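Local coordinates for 1,4-dihydroxy-6-naphtoate synthase (Archaeoglobus fulgidus, PDB 1ZBM), which probably catalyses the conversion of cyclic dehypoxanthine futalosine into 1,4-dihydroxy-6-naphthoate, a step in menaquinone (vitamin K2) biosynthesis, at residues 11-16 with 58-63; 66-70 with 257-261; 93-97 with 140-144. Residues are numbered along the deposited sequence.

Contact 1: 11-16 with 58-63; sequences KIRVAH and EYEVTA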
ATOM      1  N   LYS A  11       3.799 -23.088  11.034  1.00 23.02           N
ATOM      2  CA  LYS A  11       3.380 -22.010  11.923  1.00 21.85           C
ATOM      3  C   LYS A  11       4.121 -20.740  11.479  1.00 20.72           C
ATOM      4  O   LYS A  11       5.355 -20.662  11.570  1.00 17.94           O
ATOM      5  CB  LYS A  11       3.736 -22.387  13.369  1.00 25.85           C
ATOM      6  CG  LYS A  11       3.167 -21.488  14.466  1.00 29.38           C
ATOM      7  CD  LYS A  11       3.830 -20.109  14.461  1.00 31.98           C
ATOM      8  CE  LYS A  11       3.442 -19.282  15.685  1.00 32.72           C
ATOM      9  NZ  LYS A  11       3.823 -19.979  16.961  1.00 33.91           N
ATOM     10  N   ILE A  12       3.360 -19.756  10.997  1.00 18.80           N
ATOM     11  CA  ILE A  12       3.937 -18.500  10.507  1.00 18.31           C
ATOM     12  C   ILE A  12       3.203 -17.230  10.908  1.00 18.48           C
ATOM     13  O   ILE A  12       2.041 -17.264  11.323  1.00 17.84           O
ATOM     14  CB  ILE A  12       4.035 -18.485   8.964  1.00 15.62           C
ATOM     15  CG1 ILE A  12       2.634 -18.522   8.351  1.00 14.60           C
ATOM     16  CG2 ILE A  12       4.857 -19.666   8.485  1.00 14.03           C
ATOM     17  CD1 ILE A  12       2.615 -18.398   6.831  1.00 11.03           C
ATOM     18  N   ARG A  13       3.898 -16.100  10.781  1.00 18.43           N
ATOM     19  CA  ARG A  13       3.305 -14.803  11.103  1.00 16.68           C
ATOM     20  C   ARG A  13       3.044 -14.030   9.822  1.00 15.72           C
ATOM     21  O   ARG A  13       3.920 -13.895   8.971  1.00 14.69           O
ATOM     22  CB  ARG A  13       4.219 -14.005  12.048  1.00 18.52           C
ATOM     23  CG  ARG A  13       4.325 -14.626  13.439  1.00 20.62           C
ATOM     24  CD  ARG A  13       5.013 -13.698  14.428  1.00 22.23           C
ATOM     25  NE  ARG A  13       6.417 -13.469  14.113  1.00 24.10           N
ATOM     26  CZ  ARG A  13       7.207 -12.652  14.804  1.00 24.27           C
ATOM     27  NH1 ARG A  13       8.481 -12.492  14.457  1.00 23.50           N
ATOM     28  NH2 ARG A  13       6.719 -11.989  15.843  1.00 23.74           N
ATOM     29  N   VAL A  14       1.814 -13.551   9.686  1.00 15.72           N
ATOM     30  CA  VAL A  14       1.396 -12.796   8.515  1.00 13.98           C
ATOM     31  C   VAL A  14       0.983 -11.409   8.979  1.00 14.66           C
ATOM     32  O   VAL A  14      -0.001 -11.242   9.707  1.00 14.20           O
ATOM     33  CB  VAL A  14       0.217 -13.508   7.795  1.00 13.08           C
ATOM     34  CG1 VAL A  14      -0.193 -12.740   6.541  1.00 12.09           C
ATOM     35  CG2 VAL A  14       0.638 -14.926   7.427  1.00 11.23           C
ATOM     36  N   ALA A  15       1.767 -10.422   8.569  1.00 14.65           N
ATOM     37  CA  ALA A  15       1.530  -9.047   8.949  1.00 15.69           C
ATOM     38  C   ALA A  15       0.972  -8.209   7.821  1.00 16.26           C
ATOM     39  O   ALA A  15       1.424  -8.277   6.674  1.00 16.80           O
ATOM     40  CB  ALA A  15       2.830  -8.417   9.460  1.00 16.83           C
ATOM     41  N   HIS A  16      -0.029  -7.421   8.173  1.00 15.86           N
ATOM     42  CA  HIS A  16      -0.656  -6.524   7.239  1.00 16.13           C
ATOM     43  C   HIS A  16      -1.140  -5.283   7.981  1.00 16.26           C
ATOM     44  O   HIS A  16      -0.879  -5.128   9.182  1.00 16.93           O
ATOM     45  CB  HIS A  16      -1.780  -7.215   6.449  1.00 17.10           C
ATOM     46  CG  HIS A  16      -2.602  -8.180   7.241  1.00 16.42           C
ATOM     47  ND1 HIS A  16      -3.936  -7.960   7.520  1.00 16.20           N
ATOM     48  CD2 HIS A  16      -2.308  -9.400   7.740  1.00 17.14           C
ATOM     49  CE1 HIS A  16      -4.423  -9.009   8.155  1.00 18.53           C
ATOM     50  NE2 HIS A  16      -3.459  -9.898   8.303  1.00 14.97           N
ATOM     51  N   GLU A  58      11.549  -9.756  10.212  1.00 22.39           N
ATOM     52  CA  GLU A  58      10.740 -10.123  11.362  1.00 21.99           C
ATOM     53  C   GLU A  58       9.664 -11.162  11.081  1.00 21.09           C
ATOM     54  O   GLU A  58       9.568 -12.165  11.781  1.00 21.89           O
ATOM     55  CB  GLU A  58      10.088  -8.870  11.939  1.00 23.82           C
ATOM     56  CG  GLU A  58       9.383  -9.101  13.264  1.00 30.46           C
ATOM     57  CD  GLU A  58      10.226  -8.684  14.454  1.00 35.88           C
ATOM     58  OE1 GLU A  58      10.247  -7.468  14.771  1.00 38.81           O
ATOM     59  OE2 GLU A  58      10.886  -9.565  15.064  1.00 37.42           O
ATOM     60  N   TYR A  59       8.842 -10.926  10.066  1.00 18.47           N
ATOM     61  CA  TYR A  59       7.766 -11.861   9.767  1.00 16.50           C
ATOM     62  C   TYR A  59       8.022 -12.725   8.536  1.00 14.85           C
ATOM     63  O   TYR A  59       8.838 -12.386   7.678  1.00 13.05           O
ATOM     64  CB  TYR A  59       6.453 -11.093   9.592  1.00 13.99           C
ATOM     65  CG  TYR A  59       6.199 -10.082  10.682  1.00 15.86           C
ATOM     66  CD1 TYR A  59       5.974 -10.480  12.001  1.00 16.45           C
ATOM     67  CD2 TYR A  59       6.193  -8.721  10.401  1.00 17.16           C
ATOM     68  CE1 TYR A  59       5.750  -9.539  13.008  1.00 16.98           C
ATOM     69  CE2 TYR A  59       5.971  -7.780  11.393  1.00 16.86           C
ATOM     70  CZ  TYR A  59       5.752  -8.185  12.690  1.00 17.68           C
ATOM     71  OH  TYR A  59       5.537  -7.236  13.667  1.00 17.30           O
ATOM     72  N   GLU A  60       7.325 -13.855   8.471  1.00 12.42           N
ATOM     73  CA  GLU A  60       7.445 -14.756   7.335  1.00 13.72           C
ATOM     74  C   GLU A  60       6.803 -14.107   6.118  1.00 12.96           C
ATOM     75  O   GLU A  60       7.328 -14.195   5.013  1.00 12.76           O
ATOM     76  CB  GLU A  60       6.740 -16.084   7.611  1.00 13.96           C
ATOM     77  CG  GLU A  60       7.530 -17.065   8.442  1.00 15.09           C
ATOM     78  CD  GLU A  60       7.420 -16.832   9.936  1.00 15.47           C
ATOM     79  OE1 GLU A  60       6.618 -15.971  10.370  1.00 15.38           O
ATOM     80  OE2 GLU A  60       8.141 -17.533  10.679  1.00 16.18           O
ATOM     81  N   VAL A  61       5.657 -13.467   6.327  1.00 14.21           N
ATOM     82  CA  VAL A  61       4.937 -12.791   5.245  1.00 15.92           C
ATOM     83  C   VAL A  61       4.476 -11.420   5.742  1.00 15.38           C
ATOM     84  O   VAL A  61       3.792 -11.322   6.759  1.00 16.95           O
ATOM     85  CB  VAL A  61       3.672 -13.577   4.808  1.00 15.87           C
ATOM     86  CG1 VAL A  61       2.976 -12.832   3.673  1.00 17.33           C
ATOM     87  CG2 VAL A  61       4.039 -14.988   4.364  1.00 15.59           C
ATOM     88  N   THR A  62       4.838 -10.366   5.026  1.00 14.37           N
ATOM     89  CA  THR A  62       4.436  -9.031   5.438  1.00 15.70           C
ATOM     90  C   THR A  62       4.089  -8.116   4.277  1.00 14.90           C
ATOM     91  O   THR A  62       4.697  -8.207   3.214  1.00 17.88           O
ATOM     92  CB  THR A  62       5.554  -8.340   6.259  1.00 14.51           C
ATOM     93  OG1 THR A  62       5.158  -6.999   6.578  1.00 15.39           O
ATOM     94  CG2 THR A  62       6.845  -8.286   5.464  1.00 12.44           C
ATOM     95  N   ALA A  63       3.101  -7.243   4.464  1.00 15.41           N
ATOM     96  CA  ALA A  63       2.760  -6.290   3.412  1.00 16.68           C
ATOM     97  C   ALA A  63       3.952  -5.341   3.441  1.00 16.76           C
ATOM     98  O   ALA A  63       4.678  -5.292   4.435  1.00 17.04           O
ATOM     99  CB  ALA A  63       1.477  -5.536   3.757  1.00 15.11           C
TER
HETATM  100  O   HOH W   1      10.561 -12.119  17.088  1.00 29.99           O
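Strand 11-16 runs parallel to 61-63, their axes 4.7 Å apart at closest approach, held by Val61 N to Arg13 O (3.2 Å), Ala15 N to Val61 O (2.9 Å) and Ala63 N to Ala15 O (3.0 Å). Upstream, the Glu60 carboxylate stands in for a main-chain acceptor: chi1 m and chi2 p curl it back, so that OE1 accepts Arg13 N at 2.8 Å. The m chi1 of Arg13 carries its arm past the edge of the Tyr59 ring (NE to CD1 3.7 Å) to the turn, where NH1 donates weakly to Glu58 O (2.9 Å) and forms a long salt bridge with Glu58 OE2 (3.8 Å). Small Ala15 lets Tyr59, chi1 m, lie flat on its methyl in a CH-pi contact (CB to centroid 3.9 Å), while the Tyr59 hydroxyl bonds Glu45. Beta-branched Val14 and Val61, both t, share the other face beneath Phe200. With strand 39-44 flanking 11-16, this gives the 2-1-3 strand order of beta-alpha-beta crossovers, characteristic of the type 2 periplasmic-binding-protein fold.

Contact 2: 66-70 with 257-261; sequences AHAYA and LKKLY
Two helical segments meet side by side: 66-70 lies on the short helix that begins at Ala66, and 257-261 is a turn within the longer helix 251-265. All ten residues have helical backbone angles, phi -49 to -63° and psi -22 to -63°. Ala66 lies opposite Leu257 (CA-CA 7.5 Å) and Ala70 opposite Tyr261 (7.3 Å), distances that suit alanine on the near side of the short helix. Ala66 points its methyl at the other helix, with CB 3.5 Å from Leu257 CD2 and 4.3 Å from Leu260 CD2; Leu257 is m,t and Leu260 t,p. The Ala66 carbonyl is the polar key: Tyr261 OH donates to Ala66 O at 3.0 Å, and the same oxygen takes a weak bond from Ala70 N (3.4 Å), which also donates to His67 O (3.0 Å). His67 and Ala68 face away. Tyr69, chi1 t, presents its ring edge to the same hydroxyl, CD2 to Tyr261 OH 3.1 Å. Ala70 then sets its methyl over the face of the Tyr261 ring, 4.0 Å from CB to centroid and 20° off the normal, a CH-pi contact. The CA-to-CB bond of Tyr261 points sideways, but chi1 m and chi2 163° bring ring and hydroxyl to the short helix. The contact thus packs the near-C-terminal helix 251-265 on the short helix following strand 61-65, with Ala66 beside Thr114, predicted to bind substrate. Leu260 rests on Leu117 of helix 114-122, Tyr69 and Leu257 pack on Ile78 of strand 76-86, and strand 181-189 lies against Ala66.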
ATOM      1  N   ALA A  66       6.235  -0.824  -2.272  1.00 11.95           N
ATOM      2  CA  ALA A  66       7.155  -1.223  -3.336  1.00 14.56           C
ATOM      3  C   ALA A  66       8.505  -0.541  -3.087  1.00 13.63           C
ATOM      4  O   ALA A  66       9.557  -1.163  -3.226  1.00 16.40           O
ATOM      5  CB  ALA A  66       6.606  -0.832  -4.712  1.00 12.87           C
ATOM      6  N   HIS A  67       8.468   0.734  -2.717  1.00 13.26           N
ATOM      7  CA  HIS A  67       9.679   1.493  -2.423  1.00 12.25           C
ATOM      8  C   HIS A  67      10.582   0.701  -1.464  1.00 12.57           C
ATOM      9  O   HIS A  67      11.706   0.332  -1.806  1.00 12.79           O
ATOM     10  CB  HIS A  67       9.294   2.828  -1.785  1.00 13.34           C
ATOM     11  CG  HIS A  67      10.461   3.675  -1.378  1.00 14.49           C
ATOM     12  ND1 HIS A  67      10.316   4.819  -0.624  1.00 14.24           N
ATOM     13  CD2 HIS A  67      11.789   3.555  -1.625  1.00 15.70           C
ATOM     14  CE1 HIS A  67      11.502   5.368  -0.422  1.00 15.01           C
ATOM     15  NE2 HIS A  67      12.413   4.620  -1.018  1.00 16.32           N
ATOM     16  N   ALA A  68      10.067   0.445  -0.266  1.00 11.64           N
ATOM     17  CA  ALA A  68      10.792  -0.285   0.760  1.00 12.95           C
ATOM     18  C   ALA A  68      11.363  -1.605   0.248  1.00 15.50           C
ATOM     19  O   ALA A  68      12.505  -1.956   0.555  1.00 17.17           O
ATOM     20  CB  ALA A  68       9.882  -0.535   1.950  1.00 13.40           C
ATOM     21  N   TYR A  69      10.576  -2.327  -0.542  1.00 15.86           N
ATOM     22  CA  TYR A  69      11.001  -3.610  -1.086  1.00 16.35           C
ATOM     23  C   TYR A  69      12.365  -3.554  -1.757  1.00 17.70           C
ATOM     24  O   TYR A  69      13.149  -4.501  -1.665  1.00 15.32           O
ATOM     25  CB  TYR A  69       9.976  -4.139  -2.097  1.00 16.37           C
ATOM     26  CG  TYR A  69      10.389  -5.470  -2.687  1.00 14.96           C
ATOM     27  CD1 TYR A  69      10.424  -6.613  -1.894  1.00 16.16           C
ATOM     28  CD2 TYR A  69      10.848  -5.568  -4.003  1.00 16.79           C
ATOM     29  CE1 TYR A  69      10.911  -7.816  -2.385  1.00 16.46           C
ATOM     30  CE2 TYR A  69      11.342  -6.780  -4.506  1.00 17.82           C
ATOM     31  CZ  TYR A  69      11.368  -7.895  -3.676  1.00 17.37           C
ATOM     32  OH  TYR A  69      11.884  -9.089  -4.112  1.00 22.96           O
ATOM     33  N   ALA A  70      12.653  -2.448  -2.435  1.00 20.43           N
ATOM     34  CA  ALA A  70      13.937  -2.319  -3.119  1.00 22.42           C
ATOM     35  C   ALA A  70      15.116  -2.375  -2.140  1.00 24.27           C
ATOM     36  O   ALA A  70      16.237  -2.704  -2.534  1.00 24.94           O
ATOM     37  CB  ALA A  70      13.976  -1.026  -3.922  1.00 21.87           C
ATOM     38  N   LEU A 257       7.468  -1.967 -11.884  1.00 12.63           N
ATOM     39  CA  LEU A 257       8.377  -1.926 -10.740  1.00 13.02           C
ATOM     40  C   LEU A 257       9.780  -1.741 -11.264  1.00 14.28           C
ATOM     41  O   LEU A 257      10.531  -0.890 -10.779  1.00 13.18           O
ATOM     42  CB  LEU A 257       8.342  -3.226  -9.956  1.00 13.42           C
ATOM     43  CG  LEU A 257       7.333  -3.374  -8.825  1.00 16.10           C
ATOM     44  CD1 LEU A 257       7.614  -4.730  -8.181  1.00 16.34           C
ATOM     45  CD2 LEU A 257       7.478  -2.257  -7.786  1.00 15.63           C
ATOM     46  N   LYS A 258      10.135  -2.547 -12.262  1.00 14.59           N
ATOM     47  CA  LYS A 258      11.472  -2.457 -12.847  1.00 17.64           C
ATOM     48  C   LYS A 258      11.751  -0.996 -13.190  1.00 16.82           C
ATOM     49  O   LYS A 258      12.795  -0.457 -12.823  1.00 17.22           O
ATOM     50  CB  LYS A 258      11.580  -3.323 -14.114  1.00 18.53           C
ATOM     51  CG  LYS A 258      13.016  -3.535 -14.584  1.00 23.88           C
ATOM     52  CD  LYS A 258      13.104  -3.872 -16.081  1.00 26.89           C
ATOM     53  CE  LYS A 258      14.565  -3.867 -16.571  1.00 28.10           C
ATOM     54  NZ  LYS A 258      14.701  -3.947 -18.063  1.00 29.78           N
ATOM     55  N   LYS A 259      10.806  -0.356 -13.875  1.00 17.34           N
ATOM     56  CA  LYS A 259      10.949   1.049 -14.272  1.00 17.79           C
ATOM     57  C   LYS A 259      11.065   1.961 -13.058  1.00 17.66           C
ATOM     58  O   LYS A 259      11.985   2.780 -12.954  1.00 17.41           O
ATOM     59  CB  LYS A 259       9.746   1.483 -15.117  1.00 18.29           C
ATOM     60  CG  LYS A 259       9.784   2.945 -15.535  1.00 20.12           C
ATOM     61  CD  LYS A 259      10.999   3.213 -16.386  1.00 21.26           C
ATOM     62  CE  LYS A 259      11.082   4.660 -16.808  1.00 22.39           C
ATOM     63  NZ  LYS A 259      12.370   4.884 -17.528  1.00 22.00           N
ATOM     64  N   LEU A 260      10.114   1.820 -12.143  1.00 16.51           N
ATOM     65  CA  LEU A 260      10.103   2.617 -10.928  1.00 16.15           C
ATOM     66  C   LEU A 260      11.481   2.583 -10.267  1.00 18.10           C
ATOM     67  O   LEU A 260      12.034   3.626  -9.923  1.00 17.01           O
ATOM     68  CB  LEU A 260       9.054   2.077  -9.954  1.00 13.22           C
ATOM     69  CG  LEU A 260       9.065   2.628  -8.526  1.00 14.27           C
ATOM     70  CD1 LEU A 260       8.781   4.131  -8.533  1.00 10.69           C
ATOM     71  CD2 LEU A 260       8.010   1.902  -7.697  1.00 10.90           C
ATOM     72  N   TYR A 261      12.033   1.383 -10.102  1.00 17.74           N
ATOM     73  CA  TYR A 261      13.332   1.226  -9.456  1.00 19.75           C
ATOM     74  C   TYR A 261      14.454   1.896 -10.234  1.00 20.65           C
ATOM     75  O   TYR A 261      15.313   2.563  -9.652  1.00 20.99           O
ATOM     76  CB  TYR A 261      13.646  -0.260  -9.247  1.00 19.16           C
ATOM     77  CG  TYR A 261      12.738  -0.959  -8.245  1.00 18.14           C
ATOM     78  CD1 TYR A 261      12.659  -2.354  -8.205  1.00 19.72           C
ATOM     79  CD2 TYR A 261      11.967  -0.230  -7.330  1.00 18.86           C
ATOM     80  CE1 TYR A 261      11.835  -3.013  -7.284  1.00 18.48           C
ATOM     81  CE2 TYR A 261      11.140  -0.881  -6.404  1.00 19.35           C
ATOM     82  CZ  TYR A 261      11.084  -2.277  -6.391  1.00 18.86           C
ATOM     83  OH  TYR A 261      10.270  -2.923  -5.491  1.00 20.58           O
TER

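Contact 3: 93-97 with 140-144; sequences VVAKS and VLDEE
Residues 93-95 form the extended end of a strand (phi/psi -114/130, -119/157, -152/165), and Lys96 (-66/-24) turns the chain out of it. Residues 140-141 end a helix; Asp142 (-91/14) leaves it, and Glu143, with positive phi (52/38), is the C-prime residue of a Schellman motif, Glu143 N bonding Val140 O at 2.9 Å. The nearest CA pairs are Ala95-Val140 (6.5 Å) and Lys96-Leu141 (6.7 Å), although the Ala95 and Leu141 side chains turn away. Strand 92-95 is antiparallel to both its neighbours, 147-150 and 164-168, and the end of helix 136-141 packs beside it. Val140, chi1 t, points inward and sets CG1 4.1 Å from Ala95 CA and 4.2 Å from Val94 O, filling the gap between strand and helix. Lys96, with chi1 to chi4 m, t, p, t, lays its methylenes along the helix terminus: CG is 4.2 Å from Val140 CG1 and CD 3.3 Å from Val140 O. Its NZ donates to Leu141 O at 3.0 Å and makes a salt bridge with OE1 of Glu143 (m,t) at 2.9 Å. One ammonium thus serves a carbonyl at the helix's end and an acid just beyond it, a positive charge suited to a helix C-terminus.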
ATOM      1  N   VAL A  93      -1.007  14.767  -3.283  1.00 19.18           N
ATOM      2  CA  VAL A  93      -0.569  15.753  -2.322  1.00 17.48           C
ATOM      3  C   VAL A  93      -1.700  16.782  -2.354  1.00 19.68           C
ATOM      4  O   VAL A  93      -2.133  17.206  -3.425  1.00 19.47           O
ATOM      5  CB  VAL A  93       0.778  16.372  -2.740  1.00 16.34           C
ATOM      6  CG1 VAL A  93       1.135  17.529  -1.823  1.00 14.82           C
ATOM      7  CG2 VAL A  93       1.865  15.303  -2.679  1.00 13.17           C
ATOM      8  N   VAL A  94      -2.209  17.141  -1.183  1.00 20.99           N
ATOM      9  CA  VAL A  94      -3.309  18.086  -1.092  1.00 22.23           C
ATOM     10  C   VAL A  94      -2.919  19.331  -0.306  1.00 22.37           C
ATOM     11  O   VAL A  94      -1.993  19.290   0.512  1.00 22.07           O
ATOM     12  CB  VAL A  94      -4.522  17.449  -0.392  1.00 22.99           C
ATOM     13  CG1 VAL A  94      -4.208  17.228   1.089  1.00 22.95           C
ATOM     14  CG2 VAL A  94      -5.726  18.338  -0.543  1.00 27.26           C
ATOM     15  N   ALA A  95      -3.640  20.428  -0.543  1.00 21.49           N
ATOM     16  CA  ALA A  95      -3.375  21.698   0.141  1.00 20.93           C
ATOM     17  C   ALA A  95      -4.642  22.550   0.246  1.00 20.98           C
ATOM     18  O   ALA A  95      -5.627  22.283  -0.430  1.00 19.79           O
ATOM     19  CB  ALA A  95      -2.283  22.470  -0.593  1.00 18.69           C
ATOM     20  N   LYS A  96      -4.622  23.572   1.099  1.00 22.47           N
ATOM     21  CA  LYS A  96      -5.804  24.410   1.262  1.00 24.68           C
ATOM     22  C   LYS A  96      -6.110  25.194  -0.017  1.00 26.55           C
ATOM     23  O   LYS A  96      -7.255  25.585  -0.259  1.00 26.81           O
ATOM     24  CB  LYS A  96      -5.628  25.345   2.462  1.00 25.14           C
ATOM     25  CG  LYS A  96      -5.293  24.595   3.752  1.00 25.32           C
ATOM     26  CD  LYS A  96      -5.213  25.513   4.974  1.00 24.76           C
ATOM     27  CE  LYS A  96      -6.584  26.067   5.335  1.00 23.34           C
ATOM     28  NZ  LYS A  96      -6.585  26.783   6.634  1.00 19.02           N
ATOM     29  N   SER A  97      -5.088  25.406  -0.842  1.00 28.08           N
ATOM     30  CA  SER A  97      -5.250  26.111  -2.113  1.00 29.42           C
ATOM     31  C   SER A  97      -4.158  25.649  -3.081  1.00 31.12           C
ATOM     32  O   SER A  97      -3.280  24.873  -2.708  1.00 31.78           O
ATOM     33  CB  SER A  97      -5.150  27.625  -1.910  1.00 28.85           C
ATOM     34  OG  SER A  97      -3.819  28.023  -1.626  1.00 30.61           O
ATOM     35  N   VAL A 140      -2.634  19.964   7.721  1.00 12.71           N
ATOM     36  CA  VAL A 140      -2.834  20.807   6.560  1.00 14.14           C
ATOM     37  C   VAL A 140      -3.894  21.870   6.802  1.00 15.05           C
ATOM     38  O   VAL A 140      -3.674  23.067   6.549  1.00 14.76           O
ATOM     39  CB  VAL A 140      -3.216  19.970   5.350  1.00 12.18           C
ATOM     40  CG1 VAL A 140      -3.458  20.868   4.151  1.00 12.01           C
ATOM     41  CG2 VAL A 140      -2.099  18.980   5.065  1.00 11.19           C
ATOM     42  N   LEU A 141      -5.041  21.429   7.306  1.00 15.51           N
ATOM     43  CA  LEU A 141      -6.152  22.325   7.609  1.00 16.15           C
ATOM     44  C   LEU A 141      -5.738  23.384   8.620  1.00 17.00           C
ATOM     45  O   LEU A 141      -6.157  24.533   8.523  1.00 18.30           O
ATOM     46  CB  LEU A 141      -7.341  21.525   8.161  1.00 16.18           C
ATOM     47  CG  LEU A 141      -8.145  20.622   7.199  1.00 15.99           C
ATOM     48  CD1 LEU A 141      -9.196  19.816   7.977  1.00 12.87           C
ATOM     49  CD2 LEU A 141      -8.822  21.489   6.156  1.00 12.78           C
ATOM     50  N   ASP A 142      -4.918  23.003   9.594  1.00 18.58           N
ATOM     51  CA  ASP A 142      -4.480  23.961  10.604  1.00 19.83           C
ATOM     52  C   ASP A 142      -3.177  24.668  10.206  1.00 20.75           C
ATOM     53  O   ASP A 142      -2.530  25.304  11.036  1.00 21.57           O
ATOM     54  CB  ASP A 142      -4.325  23.272  11.971  1.00 18.35           C
ATOM     55  CG  ASP A 142      -5.667  22.954  12.632  1.00 18.82           C
ATOM     56  OD1 ASP A 142      -6.725  23.279  12.049  1.00 16.13           O
ATOM     57  OD2 ASP A 142      -5.661  22.383  13.749  1.00 18.21           O
ATOM     58  N   GLU A 143      -2.799  24.545   8.935  1.00 20.84           N
ATOM     59  CA  GLU A 143      -1.603  25.193   8.389  1.00 19.21           C
ATOM     60  C   GLU A 143      -0.310  24.938   9.161  1.00 18.60           C
ATOM     61  O   GLU A 143       0.540  25.818   9.311  1.00 17.51           O
ATOM     62  CB  GLU A 143      -1.867  26.697   8.240  1.00 18.12           C
ATOM     63  CG  GLU A 143      -3.149  26.980   7.451  1.00 20.64           C
ATOM     64  CD  GLU A 143      -3.367  28.459   7.095  1.00 20.22           C
ATOM     65  OE1 GLU A 143      -4.464  28.783   6.604  1.00 16.83           O
ATOM     66  OE2 GLU A 143      -2.447  29.274   7.295  1.00 24.01           O
ATOM     67  N   GLU A 144      -0.175  23.711   9.645  1.00 20.43           N
ATOM     68  CA  GLU A 144       1.005  23.286  10.379  1.00 19.18           C
ATOM     69  C   GLU A 144       2.080  23.021   9.319  1.00 18.93           C
ATOM     70  O   GLU A 144       3.281  23.103   9.582  1.00 16.41           O
ATOM     71  CB  GLU A 144       0.659  22.012  11.125  1.00 23.69           C
ATOM     72  CG  GLU A 144       1.692  21.491  12.085  1.00 30.68           C
ATOM     73  CD  GLU A 144       1.170  20.268  12.812  1.00 35.09           C
ATOM     74  OE1 GLU A 144       0.086  20.382  13.436  1.00 36.34           O
ATOM     75  OE2 GLU A 144       1.832  19.202  12.751  1.00 35.84           O
TER

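Overall arrangement
The contacts follow the two-lobed plan of this fold. Contact 1 lies in the sheet that includes strands 11-16 and 61-65, and contact 3 beside the other sheet, through strand 92-95; their centres are 36 Å apart, on opposite sides of the chain's centre. Contact 2 adjoins contact 1 in sequence, since strand 61-65 runs into helix 66-69, with centres 20 Å apart. Contact 3 is nested within the loop that contact 2 closes, about 14 Å away between nearest atoms. Contact 2 comes nearest the predicted site: the Ala66 side chain is about 3 Å from that of Thr114, predicted to bind the substrate. The side chains of Ala63 and Val94 stand about 10 and 12 Å from that of His152, the predicted proton acceptor.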